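PDB 4I9E: response regulator aspartate phosphatase F from Bacillus subtilis, which binds the transcription factor ComA and blocks its attachment to DNA, thereby regulating the development of genetic competence. Local coordinates for residues L189-F194 and E201-H206. Sequence-based numbering, arbitrary orientation.
Sequences LFATNF and EDAISH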
ATOM      1  N   LEU A 189       8.772  -3.203 -13.194  1.00 31.74           N
ATOM      2  CA  LEU A 189       8.148  -3.111 -11.881  1.00 29.82           C
ATOM      3  C   LEU A 189       8.328  -1.718 -11.257  1.00 28.96           C
ATOM      4  O   LEU A 189       7.365  -1.161 -10.712  1.00 28.67           O
ATOM      5  CB  LEU A 189       8.701  -4.253 -10.960  1.00 30.96           C
ATOM      6  CG  LEU A 189       8.128  -5.679 -11.186  1.00 31.23           C
ATOM      7  CD1 LEU A 189       8.797  -6.701 -10.294  1.00 34.28           C
ATOM      8  CD2 LEU A 189       6.629  -5.664 -10.930  1.00 31.50           C
ATOM      9  N   PHE A 190       9.544  -1.153 -11.317  1.00 27.70           N
ATOM     10  CA  PHE A 190       9.762   0.236 -10.887  1.00 26.61           C
ATOM     11  C   PHE A 190       8.876   1.156 -11.716  1.00 27.17           C
ATOM     12  O   PHE A 190       8.145   2.015 -11.154  1.00 28.26           O
ATOM     13  CB  PHE A 190      11.231   0.700 -11.068  1.00 26.94           C
ATOM     14  CG  PHE A 190      12.231  -0.037 -10.206  1.00 26.17           C
ATOM     15  CD1 PHE A 190      12.011  -0.222  -8.867  1.00 21.56           C
ATOM     16  CD2 PHE A 190      13.413  -0.513 -10.763  1.00 29.15           C
ATOM     17  CE1 PHE A 190      12.944  -0.862  -8.091  1.00 26.73           C
ATOM     18  CE2 PHE A 190      14.351  -1.183 -10.021  1.00 26.79           C
ATOM     19  CZ  PHE A 190      14.119  -1.361  -8.662  1.00 27.35           C
ATOM     20  N   ALA A 191       8.935   0.969 -13.040  1.00 24.53           N
ATOM     21  CA  ALA A 191       8.186   1.797 -13.987  1.00 23.80           C
ATOM     22  C   ALA A 191       6.688   1.735 -13.771  1.00 25.41           C
ATOM     23  O   ALA A 191       6.037   2.780 -13.720  1.00 27.26           O
ATOM     24  CB  ALA A 191       8.486   1.384 -15.345  1.00 21.17           C
ATOM     25  N   THR A 192       6.100   0.524 -13.694  1.00 25.99           N
ATOM     26  CA  THR A 192       4.672   0.419 -13.489  1.00 25.38           C
ATOM     27  C   THR A 192       4.227   1.029 -12.163  1.00 24.50           C
ATOM     28  O   THR A 192       3.184   1.590 -12.100  1.00 27.14           O
ATOM     29  CB  THR A 192       4.134  -1.042 -13.617  1.00 25.62           C
ATOM     30  OG1 THR A 192       4.780  -1.882 -12.660  1.00 32.00           O
ATOM     31  CG2 THR A 192       4.361  -1.632 -14.987  1.00 25.39           C
ATOM     32  N   ASN A 193       5.007   0.913 -11.092  1.00 24.67           N
ATOM     33  CA  ASN A 193       4.692   1.559  -9.823  1.00 22.20           C
ATOM     34  C   ASN A 193       4.861   3.077  -9.929  1.00 22.53           C
ATOM     35  O   ASN A 193       4.040   3.832  -9.419  1.00 21.98           O
ATOM     36  CB  ASN A 193       5.587   0.955  -8.713  1.00 21.31           C
ATOM     37  CG  ASN A 193       5.180  -0.455  -8.324  1.00 22.91           C
ATOM     38  OD1 ASN A 193       5.932  -1.456  -8.520  1.00 23.88           O
ATOM     39  ND2 ASN A 193       3.998  -0.561  -7.778  1.00 15.85           N
ATOM     40  N   PHE A 194       5.931   3.561 -10.586  1.00 23.64           N
ATOM     41  CA  PHE A 194       6.071   5.025 -10.813  1.00 23.39           C
ATOM     42  C   PHE A 194       4.815   5.606 -11.476  1.00 23.53           C
ATOM     43  O   PHE A 194       4.399   6.717 -11.136  1.00 22.40           O
ATOM     44  CB  PHE A 194       7.290   5.370 -11.676  1.00 22.15           C
ATOM     45  CG  PHE A 194       8.576   5.515 -10.899  1.00 23.71           C
ATOM     46  CD1 PHE A 194       8.657   6.372  -9.770  1.00 19.66           C
ATOM     47  CD2 PHE A 194       9.729   4.849 -11.319  1.00 21.74           C
ATOM     48  CE1 PHE A 194       9.829   6.515  -9.086  1.00 18.92           C
ATOM     49  CE2 PHE A 194      10.913   5.009 -10.604  1.00 20.56           C
ATOM     50  CZ  PHE A 194      10.954   5.844  -9.502  1.00 19.09           C
ATOM     51  N   GLU A 201       7.474  10.468 -16.008  1.00 23.49           N
ATOM     52  CA  GLU A 201       8.832  10.552 -16.568  1.00 25.25           C
ATOM     53  C   GLU A 201       9.786   9.505 -16.002  1.00 24.75           C
ATOM     54  O   GLU A 201      10.455   8.808 -16.738  1.00 25.01           O
ATOM     55  CB  GLU A 201       9.370  11.990 -16.409  1.00 26.59           C
ATOM     56  CG  GLU A 201       8.567  12.999 -17.249  1.00 24.40           C
ATOM     57  CD  GLU A 201       8.817  12.901 -18.741  1.00 29.79           C
ATOM     58  OE1 GLU A 201       9.681  12.072 -19.206  1.00 28.21           O
ATOM     59  OE2 GLU A 201       8.153  13.709 -19.464  1.00 33.13           O
ATOM     60  N   ASP A 202       9.828   9.363 -14.681  1.00 25.65           N
ATOM     61  CA  ASP A 202      10.542   8.227 -14.064  1.00 25.49           C
ATOM     62  C   ASP A 202      10.056   6.845 -14.570  1.00 26.03           C
ATOM     63  O   ASP A 202      10.870   5.943 -14.781  1.00 27.87           O
ATOM     64  CB  ASP A 202      10.437   8.311 -12.542  1.00 25.49           C
ATOM     65  CG  ASP A 202      11.284   9.370 -11.972  1.00 27.87           C
ATOM     66  OD1 ASP A 202      12.362   9.676 -12.554  1.00 30.36           O
ATOM     67  OD2 ASP A 202      10.906   9.904 -10.921  1.00 30.46           O
ATOM     68  N   ALA A 203       8.749   6.644 -14.753  1.00 25.87           N
ATOM     69  CA  ALA A 203       8.254   5.402 -15.371  1.00 25.69           C
ATOM     70  C   ALA A 203       8.812   5.216 -16.754  1.00 27.38           C
ATOM     71  O   ALA A 203       9.203   4.099 -17.139  1.00 27.06           O
ATOM     72  CB  ALA A 203       6.677   5.378 -15.398  1.00 25.40           C
ATOM     73  N   ILE A 204       8.825   6.305 -17.541  1.00 29.25           N
ATOM     74  CA  ILE A 204       9.330   6.270 -18.929  1.00 30.82           C
ATOM     75  C   ILE A 204      10.807   5.929 -19.009  1.00 33.06           C
ATOM     76  O   ILE A 204      11.187   5.078 -19.798  1.00 34.20           O
ATOM     77  CB  ILE A 204       9.036   7.582 -19.697  1.00 32.01           C
ATOM     78  CG1 ILE A 204       7.522   7.679 -19.984  1.00 30.59           C
ATOM     79  CG2 ILE A 204       9.834   7.616 -21.044  1.00 28.47           C
ATOM     80  CD1 ILE A 204       7.107   9.001 -20.633  1.00 29.82           C
ATOM     81  N   SER A 205      11.644   6.597 -18.194  1.00 34.37           N
ATOM     82  CA  SER A 205      13.051   6.197 -18.009  1.00 35.30           C
ATOM     83  C   SER A 205      13.242   4.707 -17.683  1.00 34.64           C
ATOM     84  O   SER A 205      14.138   4.093 -18.176  1.00 36.38           O
ATOM     85  CB  SER A 205      13.670   7.028 -16.887  1.00 35.86           C
ATOM     86  OG  SER A 205      13.470   8.401 -17.200  1.00 39.58           O
ATOM     87  N   HIS A 206      12.431   4.132 -16.808  1.00 33.53           N
ATOM     88  CA  HIS A 206      12.583   2.693 -16.471  1.00 32.32           C
ATOM     89  C   HIS A 206      12.058   1.778 -17.575  1.00 33.13           C
ATOM     90  O   HIS A 206      12.640   0.709 -17.841  1.00 32.52           O
ATOM     91  CB  HIS A 206      12.002   2.375 -15.082  1.00 30.23           C
ATOM     92  CG  HIS A 206      12.865   2.887 -13.961  1.00 29.79           C
ATOM     93  ND1 HIS A 206      13.948   2.193 -13.485  1.00 29.30           N
ATOM     94  CD2 HIS A 206      12.834   4.042 -13.256  1.00 32.77           C
ATOM     95  CE1 HIS A 206      14.534   2.873 -12.526  1.00 30.30           C
ATOM     96  NE2 HIS A 206      13.890   4.011 -12.376  1.00 31.88           N
TER
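Segments 189-194 and 201-206, parts of helices 180-196 and 200-216, run antiparallel; their axes come within 7.7 Å at 161°, and the closest CA pair is Ala191 and Ala203, 3.9 Å apart. The two small residues let the backbones come close. The CB of Ala203 lies 3.2 Å from the carbonyl O of Ala191, while the CB of Ala191 meets the CB of His206. Beside this alanine pair sit larger groups. Asp202 sets its CB over the centre of the Phe194 ring, a CH-pi contact 3.6 Å from the centroid. The edge of the same ring receives His206, whose CD2 is 3.4 Å from Phe194 CE2; these two planes are nearly parallel but slid apart. Phe190 lays its CB over a face of the imidazole. With CG of Phe190 anti to the carbonyl carbon (chi1 -65°), the phenyl ring reaches the imidazole obliquely, CD2 near ND1, with planes at 59°. Without the ring, as with an alanine at Phe194, CB of Asp202 would probably lose its aromatic partner and a gap would open beside His206. Val376 and Val383 of the second subunit pack on Phe194 and His206, respectively. Close packing of small residues between two antiparallel helices is characteristic of a TPR hairpin, here within predicted repeat 3.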